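Local coordinates for ABC transporter sugar binding protein (Xanthomonas axonopodis pv. citri, PDB 3UOR) that probably binds maltose or related sugars in the periplasm and hands them to an ABC transporter, at residues K164-M169 / L227-N232; E193-L198 / A297-G302; E244-N249 / V391-Q396. All blocks are in the same frame, centred on the assembly; numbering follows the deposited sequence.

In the fold
Coming from the N terminus, the first of the contacting segments, 164-169, opens helix 166-180; helices 195-202 and 221-235 follow. Contact 1 brings 227-232 back onto 164-169, joining the outer two of these helices and closing a loop of 57 residues. Contact 2 begins within that loop, at 193-198, and ends beyond it at 297-302, the approach to strand 303-307, so the two cross. Contact 3 crosses contact 2 in turn, setting out from the turn 244-249 and closing a longer loop at 391-396, the end of helix 377-394; contact 1 is complete before it opens. Their centres lie 15 to 18 Å apart, and Tyr230 packs on both Gln197 and Val392.

Contact 1: residues K164-M169 / L227-N232; sequences KTWAEM and LGFYDN
Trp166 NE1 donates to Gln203 OE1, with a weaker bond to Pro290 O; this probably helps to hold the indole in place while one face lies on Phe229. The two rings form a face-to-face stack: the Phe229 ring lies over the five-membered ring of Trp166, slightly displaced toward its CG-CD2 bond, centroids 3.7 Å apart and planes at 1°. Phe229 CB continues the contact over the neighbouring six-membered ring as a CH-pi interaction, 3.9 Å from its centroid and 3.5 Å from Trp166 CZ3. With CG anti to the backbone N (chi1 -178°), the benzyl group of Phe229 reaches out from its helix and lays its whole ring along the indole. Met169, one turn after Trp166, runs out extended beyond CG and brings SD to the ring's edge, 4.0 Å from Phe229 CZ, a Met-aromatic contact. The start of this helix is closed by a capping box: Glu168 N donates to Thr165 OG1 (2.9 Å), and Glu168 OE1 accepts from both Lys164 N (2.9 Å) and Thr165 N (3.2 Å), the latter coming from above the carboxylate plane. The aromatic stack thus joins the first turn of helix 166-180 to the middle of helix 221-235; Phe200 of helix 195-202 meets both rings at steep angles, and helix 377-394 packs against Leu227, Tyr230 and Asp231.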
ATOM      1  N   LYS A 164      14.418  -4.593 -14.659  1.00 29.02           N
ATOM      2  CA  LYS A 164      14.613  -3.963 -13.354  1.00 30.89           C
ATOM      3  C   LYS A 164      14.708  -2.457 -13.462  1.00 38.43           C
ATOM      4  O   LYS A 164      14.520  -1.753 -12.466  1.00 33.17           O
ATOM      5  CB  LYS A 164      15.871  -4.491 -12.652  1.00 35.41           C
ATOM      6  CG  LYS A 164      15.849  -5.986 -12.370  1.00 34.97           C
ATOM      7  CD  LYS A 164      17.080  -6.407 -11.560  1.00 31.11           C
ATOM      8  CE  LYS A 164      16.999  -7.881 -11.195  1.00 35.94           C
ATOM      9  NZ  LYS A 164      17.887  -8.202 -10.040  1.00 36.84           N
ATOM     10  N   THR A 165      15.030  -1.962 -14.657  1.00 32.77           N
ATOM     11  CA  THR A 165      15.034  -0.531 -14.885  1.00 32.38           C
ATOM     12  C   THR A 165      13.841  -0.136 -15.752  1.00 29.58           C
ATOM     13  O   THR A 165      13.306  -0.943 -16.512  1.00 36.34           O
ATOM     14  CB  THR A 165      16.297  -0.082 -15.600  1.00 37.27           C
ATOM     15  OG1 THR A 165      16.200  -0.463 -16.976  1.00 31.94           O
ATOM     16  CG2 THR A 165      17.532  -0.748 -14.975  1.00 34.36           C
ATOM     17  N   TRP A 166      13.441   1.122 -15.647  1.00 29.36           N
ATOM     18  CA  TRP A 166      12.445   1.679 -16.549  1.00 30.28           C
ATOM     19  C   TRP A 166      12.742   1.387 -18.016  1.00 32.03           C
ATOM     20  O   TRP A 166      11.872   0.880 -18.734  1.00 41.50           O
ATOM     21  CB  TRP A 166      12.319   3.177 -16.322  1.00 34.73           C
ATOM     22  CG  TRP A 166      11.482   3.532 -15.090  1.00 35.86           C
ATOM     23  CD1 TRP A 166      11.092   2.689 -14.081  1.00 31.08           C
ATOM     24  CD2 TRP A 166      10.971   4.827 -14.750  1.00 33.90           C
ATOM     25  NE1 TRP A 166      10.367   3.383 -13.139  1.00 30.93           N
ATOM     26  CE2 TRP A 166      10.273   4.695 -13.529  1.00 32.06           C
ATOM     27  CE3 TRP A 166      11.033   6.091 -15.368  1.00 32.86           C
ATOM     28  CZ2 TRP A 166       9.625   5.780 -12.913  1.00 31.32           C
ATOM     29  CZ3 TRP A 166      10.393   7.167 -14.756  1.00 32.71           C
ATOM     30  CH2 TRP A 166       9.697   7.004 -13.544  1.00 34.07           C
ATOM     31  N   ALA A 167      13.959   1.693 -18.472  1.00 33.22           N
ATOM     32  CA  ALA A 167      14.288   1.484 -19.890  1.00 37.36           C
ATOM     33  C   ALA A 167      14.180   0.015 -20.295  1.00 44.76           C
ATOM     34  O   ALA A 167      13.652  -0.303 -21.363  1.00 44.20           O
ATOM     35  CB  ALA A 167      15.672   2.023 -20.229  1.00 32.36           C
ATOM     36  N   GLU A 168      14.684  -0.882 -19.448  1.00 37.15           N
ATOM     37  CA  GLU A 168      14.527  -2.317 -19.691  1.00 30.53           C
ATOM     38  C   GLU A 168      13.032  -2.677 -19.756  1.00 30.95           C
ATOM     39  O   GLU A 168      12.603  -3.488 -20.572  1.00 36.25           O
ATOM     40  CB  GLU A 168      15.213  -3.131 -18.586  1.00 35.70           C
ATOM     41  CG  GLU A 168      16.729  -2.957 -18.534  1.00 43.01           C
ATOM     42  CD  GLU A 168      17.368  -3.571 -17.298  1.00 40.78           C
ATOM     43  OE1 GLU A 168      16.627  -4.061 -16.398  1.00 36.68           O
ATOM     44  OE2 GLU A 168      18.619  -3.565 -17.234  1.00 42.89           O
ATOM     45  N   MET A 169      12.239  -2.078 -18.879  1.00 28.36           N
ATOM     46  CA  MET A 169      10.818  -2.371 -18.862  1.00 29.58           C
ATOM     47  C   MET A 169      10.178  -1.959 -20.197  1.00 37.01           C
ATOM     48  O   MET A 169       9.359  -2.699 -20.773  1.00 36.39           O
ATOM     49  CB  MET A 169      10.126  -1.666 -17.693  1.00 32.57           C
ATOM     50  CG  MET A 169       8.729  -2.222 -17.433  1.00 27.03           C
ATOM     51  SD  MET A 169       7.857  -1.322 -16.156  1.00 32.14           S
ATOM     52  CE  MET A 169       6.262  -2.116 -16.299  1.00 30.26           C
ATOM     53  N   LEU A 227       4.858  10.983 -14.498  1.00 26.00           N
ATOM     54  CA  LEU A 227       3.772  11.203 -15.463  1.00 29.47           C
ATOM     55  C   LEU A 227       4.195  10.809 -16.877  1.00 31.09           C
ATOM     56  O   LEU A 227       3.464  10.127 -17.597  1.00 31.37           O
ATOM     57  CB  LEU A 227       3.292  12.672 -15.463  1.00 33.95           C
ATOM     58  CG  LEU A 227       2.106  12.959 -16.402  1.00 35.04           C
ATOM     59  CD1 LEU A 227       0.919  12.041 -16.003  1.00 24.59           C
ATOM     60  CD2 LEU A 227       1.703  14.438 -16.313  1.00 30.65           C
ATOM     61  N   GLY A 228       5.386  11.228 -17.275  1.00 29.61           N
ATOM     62  CA  GLY A 228       5.872  10.891 -18.605  1.00 30.61           C
ATOM     63  C   GLY A 228       5.949   9.390 -18.859  1.00 42.91           C
ATOM     64  O   GLY A 228       5.442   8.880 -19.877  1.00 35.63           O
ATOM     65  N   PHE A 229       6.594   8.680 -17.930  1.00 37.50           N
ATOM     66  CA  PHE A 229       6.790   7.223 -18.027  1.00 31.84           C
ATOM     67  C   PHE A 229       5.433   6.495 -18.047  1.00 31.39           C
ATOM     68  O   PHE A 229       5.187   5.624 -18.878  1.00 29.93           O
ATOM     69  CB  PHE A 229       7.642   6.746 -16.836  1.00 30.94           C
ATOM     70  CG  PHE A 229       7.947   5.271 -16.841  1.00 37.29           C
ATOM     71  CD1 PHE A 229       8.698   4.705 -17.864  1.00 34.74           C
ATOM     72  CD2 PHE A 229       7.528   4.463 -15.787  1.00 36.11           C
ATOM     73  CE1 PHE A 229       8.998   3.345 -17.858  1.00 41.49           C
ATOM     74  CE2 PHE A 229       7.819   3.115 -15.764  1.00 30.86           C
ATOM     75  CZ  PHE A 229       8.563   2.542 -16.801  1.00 35.33           C
ATOM     76  N   TYR A 230       4.547   6.876 -17.130  1.00 25.20           N
ATOM     77  CA  TYR A 230       3.214   6.287 -17.033  1.00 25.77           C
ATOM     78  C   TYR A 230       2.344   6.562 -18.290  1.00 36.32           C
ATOM     79  O   TYR A 230       1.771   5.644 -18.880  1.00 31.18           O
ATOM     80  CB  TYR A 230       2.541   6.839 -15.767  1.00 22.78           C
ATOM     81  CG  TYR A 230       1.102   6.443 -15.545  1.00 29.71           C
ATOM     82  CD1 TYR A 230       0.779   5.232 -14.924  1.00 32.87           C
ATOM     83  CD2 TYR A 230       0.056   7.302 -15.892  1.00 35.54           C
ATOM     84  CE1 TYR A 230      -0.548   4.885 -14.676  1.00 32.05           C
ATOM     85  CE2 TYR A 230      -1.277   6.956 -15.655  1.00 30.32           C
ATOM     86  CZ  TYR A 230      -1.566   5.750 -15.035  1.00 34.93           C
ATOM     87  OH  TYR A 230      -2.866   5.383 -14.777  1.00 36.71           O
ATOM     88  N   ASP A 231       2.250   7.815 -18.710  1.00 36.62           N
ATOM     89  CA  ASP A 231       1.450   8.152 -19.903  1.00 29.18           C
ATOM     90  C   ASP A 231       1.987   7.426 -21.142  1.00 41.05           C
ATOM     91  O   ASP A 231       1.223   6.891 -21.955  1.00 38.03           O
ATOM     92  CB  ASP A 231       1.473   9.659 -20.125  1.00 33.32           C
ATOM     93  CG  ASP A 231       0.584  10.100 -21.279  1.00 36.99           C
ATOM     94  OD1 ASP A 231      -0.473   9.469 -21.512  1.00 37.34           O
ATOM     95  OD2 ASP A 231       0.941  11.101 -21.929  1.00 38.84           O
ATOM     96  N   ASN A 232       3.308   7.385 -21.277  1.00 41.10           N
ATOM     97  CA  ASN A 232       3.922   6.759 -22.449  1.00 35.97           C
ATOM     98  C   ASN A 232       3.438   5.327 -22.696  1.00 43.12           C
ATOM     99  O   ASN A 232       3.296   4.918 -23.837  1.00 40.13           O
ATOM    100  CB  ASN A 232       5.450   6.782 -22.344  1.00 31.48           C
ATOM    101  CG  ASN A 232       6.119   6.279 -23.603  1.00 39.93           C
ATOM    102  OD1 ASN A 232       5.984   6.871 -24.672  1.00 39.96           O
ATOM    103  ND2 ASN A 232       6.858   5.185 -23.482  1.00 35.96           N
TER

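Contact 2: residues E193-L198 / A297-G302; sequences EFEQQL and AGIAGG
Ile299 reaches from the loop before strand 303-307 to helix 195-202. In this periplasmic-binding-protein fold that strand pairs with both 86-90 and 134-150, consistent with a chain segment running between the two lobes. The CB of Ile299 points toward the helix, and the side chain divides there. CG2, anti to the backbone N, turns back along its own chain and lies 3.3 Å from Gly301 N. CG1 takes the other direction and meets Leu198, 3.9 Å from its CD2 and 4.1 Å from its CG, the two side chains crossing at about a right angle. At the tip, CD1 ends beside the backbone of Glu195, 3.3 Å from its carbonyl O and 3.6 Å from Glu195 CB. That carbonyl also accepts a hydrogen bond from Ser199 OG, and Ser199 and Leu202 extend the surface against which Ile299 packs. The backbone of the loop is held independently, Ile299 O by Thr144 OG1 and Ala297 O by Gln203 NE2. Glu195 bends at chi2 (86°), which carries its carboxylate away from Ile299 and over the ring of Phe194, where Glu195 CD stands 3.7 Å above the plane; Leu198 CD2 lies at the edge of the same ring.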
ATOM      1  N   GLU A 193      -7.429   3.692 -11.070  1.00 42.73           N
ATOM      2  CA  GLU A 193      -6.622   3.461  -9.868  1.00 37.76           C
ATOM      3  C   GLU A 193      -5.467   4.445  -9.837  1.00 41.86           C
ATOM      4  O   GLU A 193      -4.914   4.785 -10.877  1.00 44.91           O
ATOM      5  CB  GLU A 193      -6.115   2.011  -9.834  1.00 39.59           C
ATOM      6  CG  GLU A 193      -7.267   0.993  -9.894  1.00 46.38           C
ATOM      7  CD  GLU A 193      -6.819  -0.459  -9.974  1.00 57.54           C
ATOM      8  OE1 GLU A 193      -5.606  -0.732 -10.141  1.00 52.82           O
ATOM      9  OE2 GLU A 193      -7.701  -1.337  -9.878  1.00 66.59           O
ATOM     10  N   PHE A 194      -5.109   4.917  -8.651  1.00 35.97           N
ATOM     11  CA  PHE A 194      -4.004   5.855  -8.522  1.00 39.69           C
ATOM     12  C   PHE A 194      -2.655   5.209  -8.120  1.00 40.22           C
ATOM     13  O   PHE A 194      -1.610   5.857  -8.199  1.00 37.51           O
ATOM     14  CB  PHE A 194      -4.368   6.929  -7.496  1.00 31.29           C
ATOM     15  CG  PHE A 194      -4.480   6.411  -6.077  1.00 35.68           C
ATOM     16  CD1 PHE A 194      -3.349   6.243  -5.298  1.00 29.80           C
ATOM     17  CD2 PHE A 194      -5.720   6.100  -5.523  1.00 36.12           C
ATOM     18  CE1 PHE A 194      -3.441   5.777  -3.986  1.00 34.47           C
ATOM     19  CE2 PHE A 194      -5.826   5.641  -4.211  1.00 37.64           C
ATOM     20  CZ  PHE A 194      -4.682   5.478  -3.440  1.00 35.98           C
ATOM     21  N   GLU A 195      -2.677   3.951  -7.682  1.00 34.67           N
ATOM     22  CA  GLU A 195      -1.490   3.349  -7.065  1.00 30.59           C
ATOM     23  C   GLU A 195      -0.313   3.190  -8.024  1.00 28.29           C
ATOM     24  O   GLU A 195       0.852   3.305  -7.620  1.00 26.14           O
ATOM     25  CB  GLU A 195      -1.831   2.015  -6.372  1.00 26.62           C
ATOM     26  CG  GLU A 195      -2.640   2.166  -5.084  1.00 32.41           C
ATOM     27  CD  GLU A 195      -4.155   2.247  -5.315  1.00 38.96           C
ATOM     28  OE1 GLU A 195      -4.588   2.372  -6.474  1.00 41.54           O
ATOM     29  OE2 GLU A 195      -4.923   2.190  -4.333  1.00 39.75           O
ATOM     30  N   GLN A 196      -0.607   2.948  -9.298  1.00 24.75           N
ATOM     31  CA  GLN A 196       0.460   2.762 -10.280  1.00 25.02           C
ATOM     32  C   GLN A 196       1.260   4.062 -10.501  1.00 37.72           C
ATOM     33  O   GLN A 196       2.483   4.060 -10.375  1.00 33.60           O
ATOM     34  CB  GLN A 196      -0.108   2.254 -11.603  1.00 31.36           C
ATOM     35  CG  GLN A 196      -0.808   0.898 -11.507  1.00 32.20           C
ATOM     36  CD  GLN A 196      -2.249   1.024 -11.090  1.00 37.35           C
ATOM     37  OE1 GLN A 196      -2.696   2.099 -10.699  1.00 41.00           O
ATOM     38  NE2 GLN A 196      -2.992  -0.072 -11.179  1.00 38.80           N
ATOM     39  N   GLN A 197       0.574   5.169 -10.805  1.00 34.65           N
ATOM     40  CA  GLN A 197       1.235   6.466 -11.015  1.00 32.65           C
ATOM     41  C   GLN A 197       1.960   6.814  -9.751  1.00 28.01           C
ATOM     42  O   GLN A 197       3.092   7.297  -9.778  1.00 32.99           O
ATOM     43  CB  GLN A 197       0.221   7.621 -11.261  1.00 26.23           C
ATOM     44  CG  GLN A 197      -0.799   7.349 -12.323  1.00 50.17           C
ATOM     45  CD  GLN A 197      -2.028   6.616 -11.794  1.00 55.58           C
ATOM     46  OE1 GLN A 197      -1.971   5.407 -11.481  1.00 41.45           O
ATOM     47  NE2 GLN A 197      -3.162   7.346 -11.704  1.00 39.63           N
ATOM     48  N   LEU A 198       1.272   6.626  -8.628  1.00 22.31           N
ATOM     49  CA  LEU A 198       1.873   6.965  -7.340  1.00 26.53           C
ATOM     50  C   LEU A 198       3.175   6.169  -7.110  1.00 30.99           C
ATOM     51  O   LEU A 198       4.183   6.738  -6.685  1.00 27.55           O
ATOM     52  CB  LEU A 198       0.880   6.749  -6.197  1.00 20.11           C
ATOM     53  CG  LEU A 198       1.461   6.948  -4.796  1.00 26.72           C
ATOM     54  CD1 LEU A 198       1.970   8.372  -4.652  1.00 25.11           C
ATOM     55  CD2 LEU A 198       0.393   6.672  -3.738  1.00 21.58           C
ATOM     56  N   ALA A 297      11.548   2.066  -5.547  1.00 27.12           N
ATOM     57  CA  ALA A 297      10.615   2.164  -4.433  1.00 29.23           C
ATOM     58  C   ALA A 297       9.240   1.735  -4.882  1.00 27.87           C
ATOM     59  O   ALA A 297       9.005   1.470  -6.062  1.00 29.52           O
ATOM     60  CB  ALA A 297      10.569   3.575  -3.906  1.00 26.76           C
ATOM     61  N   GLY A 298       8.330   1.665  -3.925  1.00 28.64           N
ATOM     62  CA  GLY A 298       6.944   1.367  -4.201  1.00 26.26           C
ATOM     63  C   GLY A 298       6.156   1.928  -3.043  1.00 27.74           C
ATOM     64  O   GLY A 298       6.715   2.598  -2.169  1.00 28.23           O
ATOM     65  N   ILE A 299       4.865   1.649  -3.024  1.00 26.38           N
ATOM     66  CA  ILE A 299       3.966   2.193  -1.995  1.00 28.98           C
ATOM     67  C   ILE A 299       4.151   1.440  -0.658  1.00 29.93           C
ATOM     68  O   ILE A 299       4.341   0.226  -0.650  1.00 26.53           O
ATOM     69  CB  ILE A 299       2.515   2.034  -2.483  1.00 27.79           C
ATOM     70  CG1 ILE A 299       2.165   3.169  -3.452  1.00 27.87           C
ATOM     71  CG2 ILE A 299       1.530   2.057  -1.358  1.00 36.32           C
ATOM     72  CD1 ILE A 299       0.997   2.812  -4.329  1.00 43.32           C
ATOM     73  N   ALA A 300       4.103   2.164   0.452  1.00 27.87           N
ATOM     74  CA  ALA A 300       4.079   1.559   1.779  1.00 30.20           C
ATOM     75  C   ALA A 300       2.661   1.607   2.319  1.00 31.36           C
ATOM     76  O   ALA A 300       2.359   2.380   3.234  1.00 26.89           O
ATOM     77  CB  ALA A 300       5.023   2.296   2.703  1.00 27.21           C
ATOM     78  N   GLY A 301       1.775   0.810   1.723  1.00 33.31           N
ATOM     79  CA  GLY A 301       0.367   0.857   2.085  1.00 27.20           C
ATOM     80  C   GLY A 301       0.119  -0.170   3.160  1.00 34.32           C
ATOM     81  O   GLY A 301       1.052  -0.812   3.627  1.00 29.35           O
ATOM     82  N   GLY A 302      -1.139  -0.348   3.536  1.00 31.24           N
ATOM     83  CA  GLY A 302      -1.499  -1.361   4.505  1.00 30.76           C
ATOM     84  C   GLY A 302      -2.037  -0.700   5.752  1.00 32.26           C
ATOM     85  O   GLY A 302      -2.498   0.433   5.697  1.00 29.12           O
TER

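Contact 3: residues E244-N249 / V391-Q396; sequences ETQVSN and VVRGGQ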
ATOM      1  N   GLU A 244     -11.115  -0.258 -14.512  1.00 63.55           N
ATOM      2  CA  GLU A 244     -11.251  -1.640 -14.027  1.00 69.77           C
ATOM      3  C   GLU A 244     -12.589  -2.252 -14.408  1.00 61.91           C
ATOM      4  O   GLU A 244     -12.691  -3.455 -14.655  1.00 58.77           O
ATOM      5  CB  GLU A 244     -11.049  -1.750 -12.509  1.00 80.03           C
ATOM      6  CG  GLU A 244     -11.214  -3.187 -11.988  1.00 90.22           C
ATOM      7  CD  GLU A 244     -10.691  -3.382 -10.570  1.00101.05           C
ATOM      8  OE1 GLU A 244     -10.455  -2.364  -9.871  1.00107.22           O
ATOM      9  OE2 GLU A 244     -10.516  -4.557 -10.156  1.00 95.01           O
ATOM     10  N   THR A 245     -13.607  -1.405 -14.456  1.00 65.15           N
ATOM     11  CA  THR A 245     -14.952  -1.823 -14.820  1.00 70.95           C
ATOM     12  C   THR A 245     -15.024  -2.297 -16.273  1.00 72.06           C
ATOM     13  O   THR A 245     -15.889  -3.096 -16.632  1.00 72.06           O
ATOM     14  CB  THR A 245     -15.956  -0.676 -14.593  1.00 74.56           C
ATOM     15  OG1 THR A 245     -17.203  -1.006 -15.207  1.00 85.35           O
ATOM     16  CG2 THR A 245     -15.434   0.621 -15.198  1.00 73.47           C
ATOM     17  N   GLN A 246     -14.103  -1.803 -17.101  1.00 73.86           N
ATOM     18  CA  GLN A 246     -14.064  -2.154 -18.521  1.00 67.39           C
ATOM     19  C   GLN A 246     -13.306  -3.441 -18.756  1.00 60.58           C
ATOM     20  O   GLN A 246     -13.289  -3.955 -19.868  1.00 61.32           O
ATOM     21  CB  GLN A 246     -13.405  -1.049 -19.342  1.00 68.11           C
ATOM     22  CG  GLN A 246     -14.031   0.305 -19.171  1.00 67.31           C
ATOM     23  CD  GLN A 246     -13.330   1.341 -20.007  1.00 68.01           C
ATOM     24  OE1 GLN A 246     -12.597   2.181 -19.489  1.00 60.77           O
ATOM     25  NE2 GLN A 246     -13.538   1.278 -21.320  1.00 71.30           N
ATOM     26  N   VAL A 247     -12.652  -3.947 -17.717  1.00 60.37           N
ATOM     27  CA  VAL A 247     -12.029  -5.259 -17.807  1.00 63.80           C
ATOM     28  C   VAL A 247     -13.038  -6.281 -17.303  1.00 62.49           C
ATOM     29  O   VAL A 247     -13.700  -6.055 -16.289  1.00 60.69           O
ATOM     30  CB  VAL A 247     -10.729  -5.335 -16.982  1.00 57.71           C
ATOM     31  CG1 VAL A 247     -10.043  -6.676 -17.199  1.00 54.44           C
ATOM     32  CG2 VAL A 247      -9.808  -4.197 -17.378  1.00 58.86           C
ATOM     33  N   SER A 248     -13.183  -7.394 -18.015  1.00 59.92           N
ATOM     34  CA  SER A 248     -14.152  -8.400 -17.588  1.00 70.48           C
ATOM     35  C   SER A 248     -13.734  -9.008 -16.242  1.00 78.46           C
ATOM     36  O   SER A 248     -14.437  -8.861 -15.234  1.00 85.11           O
ATOM     37  CB  SER A 248     -14.350  -9.480 -18.663  1.00 64.85           C
ATOM     38  OG  SER A 248     -13.114 -10.032 -19.079  1.00 65.25           O
ATOM     39  N   ASN A 249     -12.571  -9.651 -16.231  1.00 71.28           N
ATOM     40  CA  ASN A 249     -12.065 -10.325 -15.046  1.00 70.20           C
ATOM     41  C   ASN A 249     -10.532 -10.332 -15.069  1.00 59.45           C
ATOM     42  O   ASN A 249      -9.936 -10.959 -15.947  1.00 52.96           O
ATOM     43  CB  ASN A 249     -12.617 -11.745 -15.020  1.00 78.62           C
ATOM     44  CG  ASN A 249     -12.151 -12.526 -13.827  1.00 87.17           C
ATOM     45  OD1 ASN A 249     -10.966 -12.830 -13.690  1.00 85.95           O
ATOM     46  ND2 ASN A 249     -13.085 -12.867 -12.948  1.00 96.37           N
ATOM     47  N   VAL A 391      -4.981  13.183 -19.055  1.00 39.54           N
ATOM     48  CA  VAL A 391      -3.773  13.157 -19.852  1.00 37.45           C
ATOM     49  C   VAL A 391      -3.772  11.934 -20.762  1.00 44.70           C
ATOM     50  O   VAL A 391      -3.528  12.056 -21.968  1.00 40.47           O
ATOM     51  CB  VAL A 391      -2.529  13.139 -18.965  1.00 38.83           C
ATOM     52  CG1 VAL A 391      -1.297  12.686 -19.760  1.00 32.58           C
ATOM     53  CG2 VAL A 391      -2.329  14.504 -18.346  1.00 31.08           C
ATOM     54  N   VAL A 392      -4.052  10.758 -20.192  1.00 32.74           N
ATOM     55  CA  VAL A 392      -4.055   9.526 -20.982  1.00 34.16           C
ATOM     56  C   VAL A 392      -5.165   9.481 -22.043  1.00 41.51           C
ATOM     57  O   VAL A 392      -4.918   9.155 -23.199  1.00 43.87           O
ATOM     58  CB  VAL A 392      -4.176   8.277 -20.114  1.00 38.92           C
ATOM     59  CG1 VAL A 392      -4.216   7.044 -20.992  1.00 35.21           C
ATOM     60  CG2 VAL A 392      -2.998   8.196 -19.102  1.00 29.19           C
ATOM     61  N   ARG A 393      -6.388   9.783 -21.644  1.00 38.37           N
ATOM     62  CA  ARG A 393      -7.520   9.646 -22.543  1.00 43.18           C
ATOM     63  C   ARG A 393      -7.681  10.869 -23.437  1.00 46.65           C
ATOM     64  O   ARG A 393      -7.819  10.730 -24.630  1.00 42.55           O
ATOM     65  CB  ARG A 393      -8.812   9.394 -21.767  1.00 46.00           C
ATOM     66  CG  ARG A 393      -8.817   8.096 -20.965  1.00 51.31           C
ATOM     67  CD  ARG A 393     -10.236   7.743 -20.498  1.00 51.26           C
ATOM     68  NE  ARG A 393     -10.515   6.330 -20.747  1.00 52.49           N
ATOM     69  CZ  ARG A 393     -10.867   5.470 -19.801  1.00 56.19           C
ATOM     70  NH1 ARG A 393     -10.998   5.884 -18.555  1.00 60.56           N
ATOM     71  NH2 ARG A 393     -11.100   4.201 -20.094  1.00 54.23           N
ATOM     72  N   GLY A 394      -7.646  12.065 -22.859  1.00 53.46           N
ATOM     73  CA  GLY A 394      -7.933  13.276 -23.613  1.00 46.42           C
ATOM     74  C   GLY A 394      -6.710  13.904 -24.249  1.00 46.80           C
ATOM     75  O   GLY A 394      -6.819  14.845 -24.998  1.00 54.03           O
ATOM     76  N   GLY A 395      -5.526  13.391 -23.960  1.00 49.01           N
ATOM     77  CA  GLY A 395      -4.335  14.005 -24.513  1.00 47.37           C
ATOM     78  C   GLY A 395      -4.031  15.379 -23.931  1.00 49.64           C
ATOM     79  O   GLY A 395      -3.222  16.112 -24.495  1.00 49.98           O
ATOM     80  N   GLN A 396      -4.651  15.735 -22.801  1.00 40.25           N
ATOM     81  CA  GLN A 396      -4.235  16.945 -22.091  1.00 38.57           C
ATOM     82  C   GLN A 396      -2.702  16.970 -22.009  1.00 35.49           C
ATOM     83  O   GLN A 396      -2.084  15.938 -21.831  1.00 42.61           O
ATOM     84  CB  GLN A 396      -4.864  17.012 -20.692  1.00 32.81           C
ATOM     85  CG  GLN A 396      -4.293  18.123 -19.825  1.00 36.83           C
ATOM     86  CD  GLN A 396      -5.111  18.387 -18.572  1.00 42.49           C
ATOM     87  OE1 GLN A 396      -6.021  17.635 -18.248  1.00 52.35           O
ATOM     88  NE2 GLN A 396      -4.793  19.467 -17.870  1.00 38.79           N
TER
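The amide of Gln246 and the guanidinium of Arg393 meet at an edge, and neither lies over a face of the other. Gln246 OE1 approaches near the guanidinium plane, and the two planes are turned 30° apart. Arg393 NH2 lies 2.6 Å from Gln246 OE1, but the N-H...O angle of 127° makes this a weak, bent hydrogen bond. The side chains come from opposite directions: Gln246 runs straight beyond CG (chi2 180°), whereas Arg393 bends at chi3, and the backbones stay well apart, 14.1 Å between Gln246 CA and Arg393 CA. This weak bond links, at the surface of the solute-binding fold, the 3-10 turn 244-246 with the last turn of helix 377-394, where Gly395 leaves helical geometry with positive phi. Both ends are held more firmly by other groups. Gln246 OE1 also accepts from Ser243 N, and Arg393 NH1 forms a salt bridge with Glu389 OE2, one turn back in its own helix; Arg393 NH2 has a further weak bond to Lys241 O. Beyond the 3-10 turn the chain enters helix 250-256, whose N-cap is Asn249, its OD1 accepting from Tyr252 N.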